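Long-range contacts in MccB protein (Escherichia coli, PDB 6OM4), which adenylates the C-terminal end of the MccA peptide in microcin C7 biosynthesis, installing the phosphoramidate-linked nucleotide with an E1-like, ATP-binding fold: residues G140-I145 against S183-S188; N128-I133 against V297-C302; D2-R7 against F77-E82. One frame throughout, in Å; residues are numbered along the deposited sequence.

Interaction 1. Residues G140-I145 against S183-S188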
ATOM      1  N   GLY A 140      12.783  -1.853  -7.394  1.00 16.89           N
ATOM      2  CA  GLY A 140      14.150  -1.918  -7.900  1.00 17.31           C
ATOM      3  C   GLY A 140      15.020  -0.740  -7.462  1.00 18.22           C
ATOM      4  O   GLY A 140      16.236  -0.899  -7.350  1.00 17.98           O
ATOM      5  N   GLU A 141      14.421   0.448  -7.333  1.00 18.70           N
ATOM      6  CA  GLU A 141      15.140   1.678  -7.027  1.00 19.27           C
ATOM      7  C   GLU A 141      14.359   2.527  -6.037  1.00 19.37           C
ATOM      8  O   GLU A 141      13.242   2.894  -6.297  1.00 16.32           O
ATOM      9  CB  GLU A 141      15.436   2.509  -8.273  1.00 21.28           C
ATOM     10  CG  GLU A 141      16.534   3.520  -8.024  1.00 28.51           C
ATOM     11  CD  GLU A 141      16.960   4.355  -9.222  1.00 35.26           C
ATOM     12  OE1 GLU A 141      16.587   3.988 -10.377  1.00 37.33           O
ATOM     13  OE2 GLU A 141      17.663   5.368  -8.995  1.00 36.97           O
ATOM     14  N   ILE A 142      15.007   2.824  -4.903  1.00 17.67           N
ATOM     15  CA  ILE A 142      14.445   3.608  -3.849  1.00 18.23           C
ATOM     16  C   ILE A 142      15.347   4.833  -3.592  1.00 20.29           C
ATOM     17  O   ILE A 142      16.577   4.713  -3.405  1.00 19.13           O
ATOM     18  CB  ILE A 142      14.255   2.767  -2.571  1.00 18.84           C
ATOM     19  CG1 ILE A 142      13.370   1.539  -2.823  1.00 20.14           C
ATOM     20  CG2 ILE A 142      13.731   3.652  -1.461  1.00 17.77           C
ATOM     21  CD1 ILE A 142      13.137   0.689  -1.578  1.00 21.30           C
ATOM     22  N   ILE A 143      14.726   6.024  -3.597  1.00 18.31           N
ATOM     23  CA  ILE A 143      15.423   7.300  -3.356  1.00 18.97           C
ATOM     24  C   ILE A 143      14.917   7.843  -2.029  1.00 18.86           C
ATOM     25  O   ILE A 143      13.723   8.058  -1.884  1.00 17.23           O
ATOM     26  CB  ILE A 143      15.170   8.336  -4.463  1.00 22.21           C
ATOM     27  CG1 ILE A 143      15.276   7.743  -5.863  1.00 23.32           C
ATOM     28  CG2 ILE A 143      16.076   9.552  -4.256  1.00 22.74           C
ATOM     29  CD1 ILE A 143      16.561   7.101  -6.170  1.00 29.18           C
ATOM     30  N   LEU A 144      15.828   7.994  -1.070  1.00 15.96           N
ATOM     31  CA  LEU A 144      15.511   8.461   0.254  1.00 16.29           C
ATOM     32  C   LEU A 144      15.864   9.946   0.398  1.00 17.61           C
ATOM     33  O   LEU A 144      17.010  10.353   0.179  1.00 18.42           O
ATOM     34  CB  LEU A 144      16.308   7.639   1.270  1.00 14.47           C
ATOM     35  CG  LEU A 144      16.194   6.136   1.135  1.00 15.06           C
ATOM     36  CD1 LEU A 144      17.267   5.481   1.964  1.00 16.35           C
ATOM     37  CD2 LEU A 144      14.802   5.671   1.539  1.00 14.70           C
ATOM     38  N   ILE A 145      14.887  10.733   0.842  1.00 17.86           N
ATOM     39  CA  ILE A 145      15.045  12.191   1.020  1.00 18.72           C
ATOM     40  C   ILE A 145      14.696  12.586   2.452  1.00 19.41           C
ATOM     41  O   ILE A 145      13.559  12.416   2.922  1.00 18.13           O
ATOM     42  CB  ILE A 145      14.164  12.948   0.008  1.00 18.94           C
ATOM     43  CG1 ILE A 145      14.322  12.315  -1.381  1.00 20.83           C
ATOM     44  CG2 ILE A 145      14.467  14.448   0.013  1.00 19.79           C
ATOM     45  CD1 ILE A 145      13.577  13.062  -2.496  1.00 20.92           C
ATOM     46  N   SER A 183      19.900  -6.976  -1.036  1.00 18.61           N
ATOM     47  CA  SER A 183      21.093  -6.446  -1.656  1.00 21.53           C
ATOM     48  C   SER A 183      20.953  -6.441  -3.181  1.00 23.05           C
ATOM     49  O   SER A 183      21.877  -6.007  -3.856  1.00 22.82           O
ATOM     50  CB  SER A 183      22.301  -7.192  -1.225  1.00 19.76           C
ATOM     51  OG  SER A 183      22.155  -8.567  -1.496  1.00 21.69           O
ATOM     52  N   GLU A 184      19.794  -6.866  -3.691  1.00 22.99           N
ATOM     53  CA  GLU A 184      19.515  -6.953  -5.145  1.00 26.36           C
ATOM     54  C   GLU A 184      18.939  -5.616  -5.674  1.00 25.57           C
ATOM     55  O   GLU A 184      18.798  -5.469  -6.878  1.00 27.19           O
ATOM     56  CB  GLU A 184      18.581  -8.140  -5.442  1.00 26.15           C
ATOM     57  CG  GLU A 184      19.122  -9.502  -4.967  1.00 30.92           C
ATOM     58  CD  GLU A 184      18.239 -10.749  -5.120  1.00 37.67           C
ATOM     59  OE1 GLU A 184      17.364 -10.778  -6.031  1.00 41.76           O
ATOM     60  OE2 GLU A 184      18.406 -11.710  -4.298  1.00 40.99           O
ATOM     61  N   ILE A 185      18.613  -4.649  -4.804  1.00 23.25           N
ATOM     62  CA  ILE A 185      17.990  -3.403  -5.240  1.00 23.95           C
ATOM     63  C   ILE A 185      19.007  -2.260  -5.176  1.00 23.48           C
ATOM     64  O   ILE A 185      20.117  -2.425  -4.696  1.00 22.71           O
ATOM     65  CB  ILE A 185      16.731  -3.078  -4.412  1.00 25.41           C
ATOM     66  CG1 ILE A 185      17.106  -2.651  -2.992  1.00 25.03           C
ATOM     67  CG2 ILE A 185      15.758  -4.242  -4.443  1.00 26.10           C
ATOM     68  CD1 ILE A 185      15.964  -2.125  -2.208  1.00 25.62           C
ATOM     69  N   SER A 186      18.584  -1.100  -5.679  1.00 21.12           N
ATOM     70  CA  SER A 186      19.388   0.124  -5.713  1.00 21.00           C
ATOM     71  C   SER A 186      18.762   1.149  -4.774  1.00 21.74           C
ATOM     72  O   SER A 186      17.539   1.382  -4.873  1.00 20.26           O
ATOM     73  CB  SER A 186      19.440   0.638  -7.134  1.00 23.50           C
ATOM     74  OG  SER A 186      20.277   1.781  -7.213  1.00 28.00           O
ATOM     75  N   VAL A 187      19.576   1.771  -3.899  1.00 19.02           N
ATOM     76  CA  VAL A 187      19.116   2.813  -2.983  1.00 19.07           C
ATOM     77  C   VAL A 187      20.068   3.998  -3.087  1.00 20.48           C
ATOM     78  O   VAL A 187      21.273   3.804  -3.090  1.00 20.01           O
ATOM     79  CB  VAL A 187      19.065   2.302  -1.529  1.00 19.06           C
ATOM     80  CG1 VAL A 187      18.534   3.371  -0.597  1.00 17.77           C
ATOM     81  CG2 VAL A 187      18.248   1.012  -1.428  1.00 19.60           C
ATOM     82  N   SER A 188      19.508   5.207  -3.158  1.00 19.61           N
ATOM     83  CA  SER A 188      20.266   6.430  -3.168  1.00 22.76           C
ATOM     84  C   SER A 188      19.629   7.425  -2.170  1.00 23.48           C
ATOM     85  O   SER A 188      18.497   7.222  -1.715  1.00 21.04           O
ATOM     86  CB  SER A 188      20.401   6.923  -4.607  1.00 26.08           C
ATOM     87  OG  SER A 188      19.185   7.482  -5.076  1.00 29.27           O
TER
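Ile142 and Val187 sit side by side on neighbouring parallel strands, CA to CA 4.8 Å, in a right-handed beta-alpha-beta crossover of the Rossmann-like ThiF fold: strand 141-146 leads through helix 170-181 into strand 186-191, the outermost strand of the mixed sheet on this side. The axes of 141-145 and 186-188 lie 15° apart, and Glu141, Ile142 and Ile143 pair in turn with Ser186, Val187 and Ser188. Four backbone hydrogen bonds establish this register. Gly140 O accepts from Ser186 N and Ile142 N gives to Ser186 O; Ile142 O then accepts from Ser188 N, and Leu144 N gives to Ser188 O at 2.9 Å with 175° at the hydrogen. Ile142 O has a second, weaker visitor in Val187 CA at 3.2 Å, a CA-H...O contact.

Leu144 can be followed outward. Its CB lies 3.7 Å from Ser188 O, the same oxygen that its own backbone N grips. CG, anti to the carbonyl carbon (chi1 -52°), is 4.0 Å from Val187 CG1. CD1 goes furthest across, meeting Val187 CG1 at 3.6 Å as the two side chains cross obliquely. Leu144 and Val187 also both touch Lys175, so helix 170-181 covers this part of the sheet face. Further back along the strands, Ala135 of helix 125-136 touches both Ile142 and Ile185, placing a second helix over the same face. Glu141 and Ser186 project from the other face. Leu144 comes within about 10 Å of the bound adenosine phosphoramidate, side chain to ligand, without taking part in its pocket. At the start of the pairing, the CD1 methyls of Ile142 and Ile185 meet at 4.0 Å.

Interaction 2. Residues N128-I133 against V297-C302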
ATOM      1  N   ASN A 128      10.270   4.930   7.286  1.00 14.46           N
ATOM      2  CA  ASN A 128      10.941   3.739   7.701  1.00 14.19           C
ATOM      3  C   ASN A 128      10.132   2.495   7.291  1.00 14.21           C
ATOM      4  O   ASN A 128      10.654   1.562   6.724  1.00 14.84           O
ATOM      5  CB  ASN A 128      11.135   3.673   9.215  1.00 16.03           C
ATOM      6  CG  ASN A 128      12.481   4.172   9.699  1.00 17.79           C
ATOM      7  OD1 ASN A 128      13.240   3.409  10.294  1.00 16.16           O
ATOM      8  ND2 ASN A 128      12.757   5.447   9.517  1.00 15.74           N
ATOM      9  N   HIS A 129       8.853   2.486   7.635  1.00 13.63           N
ATOM     10  CA  HIS A 129       8.059   1.303   7.482  1.00 13.05           C
ATOM     11  C   HIS A 129       7.723   1.059   6.013  1.00 13.83           C
ATOM     12  O   HIS A 129       7.765  -0.088   5.574  1.00 14.76           O
ATOM     13  CB  HIS A 129       6.795   1.373   8.332  1.00 13.60           C
ATOM     14  CG  HIS A 129       7.021   0.788   9.687  1.00 14.85           C
ATOM     15  ND1 HIS A 129       7.533   1.497  10.751  1.00 18.00           N
ATOM     16  CD2 HIS A 129       6.861  -0.464  10.115  1.00 15.11           C
ATOM     17  CE1 HIS A 129       7.653   0.686  11.789  1.00 14.64           C
ATOM     18  NE2 HIS A 129       7.258  -0.519  11.424  1.00 17.85           N
ATOM     19  N   VAL A 130       7.439   2.120   5.267  1.00 13.64           N
ATOM     20  CA  VAL A 130       7.141   1.959   3.833  1.00 12.81           C
ATOM     21  C   VAL A 130       8.392   1.467   3.105  1.00 13.11           C
ATOM     22  O   VAL A 130       8.305   0.527   2.297  1.00 12.64           O
ATOM     23  CB  VAL A 130       6.632   3.283   3.210  1.00 13.85           C
ATOM     24  CG1 VAL A 130       6.515   3.222   1.684  1.00 15.20           C
ATOM     25  CG2 VAL A 130       5.319   3.684   3.824  1.00 14.05           C
ATOM     26  N   SER A 131       9.527   2.133   3.321  1.00 13.30           N
ATOM     27  CA  SER A 131      10.755   1.782   2.584  1.00 14.07           C
ATOM     28  C   SER A 131      11.118   0.296   2.740  1.00 15.32           C
ATOM     29  O   SER A 131      11.526  -0.335   1.765  1.00 13.97           O
ATOM     30  CB  SER A 131      11.919   2.699   2.927  1.00 14.96           C
ATOM     31  OG  SER A 131      12.425   2.441   4.229  1.00 14.82           O
ATOM     32  N   VAL A 132      11.023  -0.272   3.951  1.00 13.40           N
ATOM     33  CA  VAL A 132      11.482  -1.615   4.140  1.00 14.64           C
ATOM     34  C   VAL A 132      10.496  -2.590   3.477  1.00 14.77           C
ATOM     35  O   VAL A 132      10.901  -3.607   2.945  1.00 15.52           O
ATOM     36  CB  VAL A 132      11.747  -1.947   5.620  1.00 14.27           C
ATOM     37  CG1 VAL A 132      10.469  -2.039   6.471  1.00 15.52           C
ATOM     38  CG2 VAL A 132      12.567  -3.213   5.698  1.00 15.28           C
ATOM     39  N   ILE A 133       9.203  -2.290   3.514  1.00 13.02           N
ATOM     40  CA  ILE A 133       8.269  -3.155   2.790  1.00 13.18           C
ATOM     41  C   ILE A 133       8.615  -3.143   1.304  1.00 13.71           C
ATOM     42  O   ILE A 133       8.625  -4.205   0.634  1.00 14.55           O
ATOM     43  CB  ILE A 133       6.805  -2.710   3.009  1.00 12.92           C
ATOM     44  CG1 ILE A 133       6.396  -2.948   4.457  1.00 13.36           C
ATOM     45  CG2 ILE A 133       5.901  -3.432   2.037  1.00 13.46           C
ATOM     46  CD1 ILE A 133       5.216  -2.157   4.921  1.00 14.15           C
ATOM     47  N   VAL A 297       0.221   1.018  10.935  1.00 12.45           N
ATOM     48  CA  VAL A 297      -0.980   0.736  10.131  1.00 12.98           C
ATOM     49  C   VAL A 297      -0.983   1.615   8.885  1.00 13.62           C
ATOM     50  O   VAL A 297      -1.242   1.156   7.753  1.00 12.09           O
ATOM     51  CB  VAL A 297      -2.267   0.959  10.960  1.00 13.19           C
ATOM     52  CG1 VAL A 297      -3.505   1.014  10.089  1.00 14.78           C
ATOM     53  CG2 VAL A 297      -2.439  -0.112  12.037  1.00 13.92           C
ATOM     54  N   ALA A 298      -0.745   2.913   9.089  1.00 13.40           N
ATOM     55  CA  ALA A 298      -0.763   3.870   8.000  1.00 13.74           C
ATOM     56  C   ALA A 298       0.294   3.519   6.968  1.00 13.20           C
ATOM     57  O   ALA A 298       0.048   3.533   5.721  1.00 13.22           O
ATOM     58  CB  ALA A 298      -0.546   5.275   8.496  1.00 14.44           C
ATOM     59  N   ALA A 299       1.499   3.275   7.487  1.00 11.92           N
ATOM     60  CA  ALA A 299       2.618   2.925   6.630  1.00 12.57           C
ATOM     61  C   ALA A 299       2.319   1.648   5.839  1.00 12.46           C
ATOM     62  O   ALA A 299       2.571   1.588   4.642  1.00 12.22           O
ATOM     63  CB  ALA A 299       3.898   2.776   7.421  1.00 12.96           C
ATOM     64  N   ALA A 300       1.776   0.628   6.501  1.00 12.27           N
ATOM     65  CA  ALA A 300       1.527  -0.665   5.874  1.00 13.09           C
ATOM     66  C   ALA A 300       0.562  -0.497   4.700  1.00 13.02           C
ATOM     67  O   ALA A 300       0.829  -0.980   3.587  1.00 12.65           O
ATOM     68  CB  ALA A 300       0.958  -1.633   6.866  1.00 13.50           C
ATOM     69  N   LEU A 301      -0.568   0.174   4.945  1.00 13.34           N
ATOM     70  CA  LEU A 301      -1.550   0.284   3.912  1.00 14.03           C
ATOM     71  C   LEU A 301      -1.079   1.222   2.790  1.00 14.38           C
ATOM     72  O   LEU A 301      -1.450   0.984   1.613  1.00 15.24           O
ATOM     73  CB  LEU A 301      -2.871   0.725   4.536  1.00 15.36           C
ATOM     74  CG  LEU A 301      -3.506  -0.358   5.392  1.00 15.97           C
ATOM     75  CD1 LEU A 301      -4.625   0.199   6.265  1.00 18.25           C
ATOM     76  CD2 LEU A 301      -4.002  -1.485   4.476  1.00 17.87           C
ATOM     77  N   CYS A 302      -0.235   2.208   3.099  1.00 14.12           N
ATOM     78  CA  CYS A 302       0.410   3.042   2.091  1.00 14.87           C
ATOM     79  C   CYS A 302       1.296   2.172   1.176  1.00 14.73           C
ATOM     80  O   CYS A 302       1.226   2.246  -0.057  1.00 14.68           O
ATOM     81  CB  CYS A 302       1.223   4.136   2.793  1.00 16.07           C
ATOM     82  SG  CYS A 302       2.152   5.175   1.628  1.00 17.81           S
TER
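The helical backbones of 128-133 and 297-302 run in the same general direction, their axes 35° apart and 8.3 Å at closest approach, with Val130 and Ala299 nearest at 5.4 Å between CA atoms. This close spacing is matched by the small side chain of Ala299, whose CB points toward the other helix. Ala299 CB comes within 3.3 Å of His129 CB, a tight methyl-to-methylene approach; the imidazole ring stands obliquely to the same methyl. Val130 reaches across with one branch, CG2, which is anti to its own carbonyl carbon. That methyl touches Ala299 O at 3.6 Å and Ala299 CB at 4.0 Å, then meets Cys302 SG at 4.1 Å, so a single branch spans one turn of the opposing helix. Ile133 places CD1 against the backbone, 4.1 Å from Ala300 CA, and continues onto Ala303 and Ile307 of the same helix.

His129 also touches Asn295 and Asn296, which extends the interface toward the beginning of helix 292-311. On another side of helix 125-136, Asn128 donates through ND2 to Gly124 O and accepts at OD1 from Leu160 N, linking the turn before the helix to the later loop at Leu160. The glycines Gly122, Gly124 and Gly127 run from that turn into the start of helix 125-136, consistent with a Rossmann-type GxGxxG element whose backbone amides lie on the bound nucleotide analogue, here packed against helix 292-311.

Interaction 3. Residues D2-R7 against F77-E82. Unlike the reference sequence in segment 77-82: Ser81 (reference Gly).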
ATOM      1  N   ASP A   2      -3.292 -26.606 -18.692  1.00 20.02           N
ATOM      2  CA  ASP A   2      -3.088 -27.215 -17.379  1.00 21.34           C
ATOM      3  C   ASP A   2      -3.384 -26.160 -16.308  1.00 17.44           C
ATOM      4  O   ASP A   2      -2.964 -24.987 -16.423  1.00 17.87           O
ATOM      5  CB  ASP A   2      -1.654 -27.728 -17.170  1.00 23.99           C
ATOM      6  CG  ASP A   2      -1.321 -29.015 -17.909  1.00 29.59           C
ATOM      7  OD1 ASP A   2      -2.248 -29.704 -18.360  1.00 28.71           O
ATOM      8  OD2 ASP A   2      -0.132 -29.299 -18.040  1.00 32.24           O
ATOM      9  N   TYR A   3      -4.089 -26.612 -15.265  1.00 16.70           N
ATOM     10  CA  TYR A   3      -4.422 -25.846 -14.086  1.00 15.65           C
ATOM     11  C   TYR A   3      -3.796 -26.501 -12.855  1.00 14.87           C
ATOM     12  O   TYR A   3      -3.564 -27.735 -12.845  1.00 14.09           O
ATOM     13  CB  TYR A   3      -5.938 -25.763 -13.916  1.00 16.09           C
ATOM     14  CG  TYR A   3      -6.578 -24.865 -14.940  1.00 18.05           C
ATOM     15  CD1 TYR A   3      -6.594 -23.500 -14.756  1.00 18.73           C
ATOM     16  CD2 TYR A   3      -7.120 -25.402 -16.088  1.00 19.70           C
ATOM     17  CE1 TYR A   3      -7.211 -22.669 -15.688  1.00 21.17           C
ATOM     18  CE2 TYR A   3      -7.713 -24.589 -17.028  1.00 21.16           C
ATOM     19  CZ  TYR A   3      -7.736 -23.224 -16.834  1.00 21.44           C
ATOM     20  OH  TYR A   3      -8.348 -22.415 -17.749  1.00 27.01           O
ATOM     21  N   ILE A   4      -3.588 -25.696 -11.801  1.00 13.52           N
ATOM     22  CA  ILE A   4      -3.047 -26.171 -10.541  1.00 14.76           C
ATOM     23  C   ILE A   4      -3.789 -25.481  -9.387  1.00 13.96           C
ATOM     24  O   ILE A   4      -4.208 -24.328  -9.512  1.00 14.41           O
ATOM     25  CB  ILE A   4      -1.523 -25.950 -10.455  1.00 15.19           C
ATOM     26  CG1 ILE A   4      -0.912 -26.671  -9.256  1.00 17.98           C
ATOM     27  CG2 ILE A   4      -1.116 -24.486 -10.483  1.00 16.20           C
ATOM     28  CD1 ILE A   4       0.594 -26.862  -9.389  1.00 19.53           C
ATOM     29  N   LEU A   5      -3.963 -26.221  -8.291  1.00 14.12           N
ATOM     30  CA  LEU A   5      -4.542 -25.677  -7.069  1.00 14.77           C
ATOM     31  C   LEU A   5      -3.506 -24.778  -6.395  1.00 15.19           C
ATOM     32  O   LEU A   5      -2.378 -25.190  -6.167  1.00 14.25           O
ATOM     33  CB  LEU A   5      -4.983 -26.797  -6.128  1.00 15.04           C
ATOM     34  CG  LEU A   5      -5.851 -26.372  -4.928  1.00 14.62           C
ATOM     35  CD1 LEU A   5      -7.228 -25.934  -5.369  1.00 16.42           C
ATOM     36  CD2 LEU A   5      -6.009 -27.498  -3.946  1.00 14.85           C
ATOM     37  N   GLY A   6      -3.882 -23.517  -6.136  1.00 16.04           N
ATOM     38  CA  GLY A   6      -3.007 -22.615  -5.397  1.00 13.88           C
ATOM     39  C   GLY A   6      -2.707 -23.145  -3.994  1.00 14.48           C
ATOM     40  O   GLY A   6      -3.549 -23.809  -3.365  1.00 13.45           O
ATOM     41  N   ARG A   7      -1.506 -22.850  -3.481  1.00 14.27           N
ATOM     42  CA  ARG A   7      -1.080 -23.352  -2.182  1.00 15.33           C
ATOM     43  C   ARG A   7      -1.847 -22.606  -1.080  1.00 14.98           C
ATOM     44  O   ARG A   7      -1.861 -23.043   0.067  1.00 13.92           O
ATOM     45  CB  ARG A   7       0.431 -23.203  -1.992  1.00 16.41           C
ATOM     46  CG  ARG A   7       1.276 -23.998  -2.979  1.00 19.74           C
ATOM     47  CD  ARG A   7       1.346 -25.477  -2.693  1.00 23.36           C
ATOM     48  NE  ARG A   7       1.843 -25.816  -1.357  1.00 26.10           N
ATOM     49  CZ  ARG A   7       3.091 -26.140  -1.042  1.00 30.56           C
ATOM     50  NH1 ARG A   7       4.013 -26.257  -1.982  1.00 34.23           N
ATOM     51  NH2 ARG A   7       3.422 -26.285   0.234  1.00 33.74           N
ATOM     52  N   PHE A  77      -8.824 -20.046  -7.024  1.00 13.99           N
ATOM     53  CA  PHE A  77      -8.372 -21.177  -6.218  1.00 13.15           C
ATOM     54  C   PHE A  77      -7.596 -22.176  -7.081  1.00 13.24           C
ATOM     55  O   PHE A  77      -6.648 -22.821  -6.618  1.00 13.72           O
ATOM     56  CB  PHE A  77      -9.554 -21.829  -5.523  1.00 13.37           C
ATOM     57  CG  PHE A  77     -10.292 -20.956  -4.536  1.00 13.69           C
ATOM     58  CD1 PHE A  77      -9.677 -19.899  -3.890  1.00 14.47           C
ATOM     59  CD2 PHE A  77     -11.589 -21.280  -4.190  1.00 13.88           C
ATOM     60  CE1 PHE A  77     -10.359 -19.157  -2.939  1.00 15.56           C
ATOM     61  CE2 PHE A  77     -12.272 -20.534  -3.240  1.00 14.90           C
ATOM     62  CZ  PHE A  77     -11.656 -19.480  -2.610  1.00 14.10           C
ATOM     63  N   ILE A  78      -8.025 -22.310  -8.331  1.00 14.20           N
ATOM     64  CA  ILE A  78      -7.184 -22.968  -9.336  1.00 15.57           C
ATOM     65  C   ILE A  78      -6.716 -21.893 -10.316  1.00 13.60           C
ATOM     66  O   ILE A  78      -7.480 -20.959 -10.652  1.00 15.49           O
ATOM     67  CB  ILE A  78      -7.871 -24.168 -10.028  1.00 18.37           C
ATOM     68  CG1 ILE A  78      -9.125 -23.779 -10.783  1.00 22.07           C
ATOM     69  CG2 ILE A  78      -8.138 -25.315  -9.046  1.00 17.17           C
ATOM     70  CD1 ILE A  78      -9.649 -24.899 -11.641  1.00 26.39           C
ATOM     71  N   ILE A  79      -5.442 -22.002 -10.717  1.00 13.00           N
ATOM     72  CA  ILE A  79      -4.805 -21.012 -11.554  1.00 13.73           C
ATOM     73  C   ILE A  79      -4.075 -21.728 -12.675  1.00 13.69           C
ATOM     74  O   ILE A  79      -3.794 -22.929 -12.580  1.00 13.38           O
ATOM     75  CB  ILE A  79      -3.830 -20.121 -10.763  1.00 15.12           C
ATOM     76  CG1 ILE A  79      -2.730 -20.959 -10.120  1.00 15.75           C
ATOM     77  CG2 ILE A  79      -4.612 -19.265  -9.766  1.00 15.82           C
ATOM     78  CD1 ILE A  79      -1.708 -20.155  -9.375  1.00 17.45           C
ATOM     79  N   PRO A  80      -3.757 -21.023 -13.776  1.00 15.08           N
ATOM     80  CA  PRO A  80      -2.932 -21.621 -14.813  1.00 16.26           C
ATOM     81  C   PRO A  80      -1.629 -22.157 -14.211  1.00 15.93           C
ATOM     82  O   PRO A  80      -0.978 -21.461 -13.454  1.00 15.98           O
ATOM     83  CB  PRO A  80      -2.680 -20.467 -15.779  1.00 17.56           C
ATOM     84  CG  PRO A  80      -3.890 -19.625 -15.607  1.00 18.06           C
ATOM     85  CD  PRO A  80      -4.168 -19.668 -14.118  1.00 18.02           C
ATOM     86  N   SER A  81      -1.242 -23.355 -14.632  1.00 17.97           N
ATOM     87  CA  SER A  81      -0.009 -23.973 -14.211  1.00 18.36           C
ATOM     88  C   SER A  81       1.184 -23.065 -14.563  1.00 19.72           C
ATOM     89  O   SER A  81       2.176 -22.998 -13.793  1.00 18.42           O
ATOM     90  CB  SER A  81       0.154 -25.324 -14.851  1.00 21.47           C
ATOM     91  OG  SER A  81       1.413 -25.861 -14.535  1.00 27.15           O
ATOM     92  N   GLU A  82       1.048 -22.371 -15.701  1.00 20.77           N
ATOM     93  CA  GLU A  82       1.944 -21.276 -16.228  1.00 25.87           C
ATOM     94  C   GLU A  82       2.381 -20.317 -15.093  1.00 24.16           C
ATOM     95  O   GLU A  82       3.537 -19.845 -15.026  1.00 23.79           O
ATOM     96  CB  GLU A  82       1.131 -20.609 -17.361  1.00 30.52           C
ATOM     97  CG  GLU A  82       1.744 -19.421 -18.088  1.00 41.59           C
ATOM     98  CD  GLU A  82       0.794 -18.655 -19.013  1.00 42.40           C
ATOM     99  OE1 GLU A  82      -0.344 -19.131 -19.251  1.00 44.23           O
ATOM    100  OE2 GLU A  82       1.177 -17.556 -19.473  1.00 44.16           O
TER
HETATM  101  O   HOH W   1      -0.795 -22.974 -17.749  1.00 30.14           O
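Ile4 and Ile79 make the apolar centre on one face of an antiparallel pair, their side chains crossing with Ile4 CG2 at 3.9 Å from Ile79 CG1. On the other face Leu5 and Ile78 cross at about a right angle: Leu5 CG is anti to the backbone N (chi1 -169°), and CD1 beyond it meets Ile78 CG2 at 3.8 Å and Phe77 O at 3.4 Å. Ile4 and Ile79 form the hydrogen-bonded pair, each N giving to the other's O at 2.9 Å, while Gly6 N gives to Phe77 O. Tyr3 CD1 lies 3.6 Å from Ile79 O, which sits oblique to the ring. At the polar edge Ser81 N donates to Asp2 O at 3.0 Å; the bond is straight at the hydrogen, 174°, but the donor stands 40° out of the carbonyl plane. A water also donates to Asp2 O and accepts from Glu82 N, bridging the two segments. Ser81 is a glycine in the reference sequence. Strand 2-5 lies between 49-50 and 78-80 in a small antiparallel sheet; Phe69 of helix 62-74 meets Tyr3 edge-to-face and touches Ile78, while Gln100 of helix 93-101 touches Ile79.

Interaction 3 closes first along the chain and stands apart, its centre 34 Å from that of interaction 1 and 31 Å from that of interaction 2; it joins two strands of a small N-terminal sheet away from the annotated sites. Interactions 1 and 2 both belong to the ThiF-family region, and interaction 1 is nested within the loop that interaction 2 closes. Their centres are 15 Å apart, and they touch where Ile142 CD1 lies 3.9 Å from Ser131 O. Helix 125-136 precedes strand 141-146 and contacts both the sheet edge and helix 292-311. The nearest side chains of these two contacts stand about 9 to 10 Å from the bound adenosine phosphoramidate.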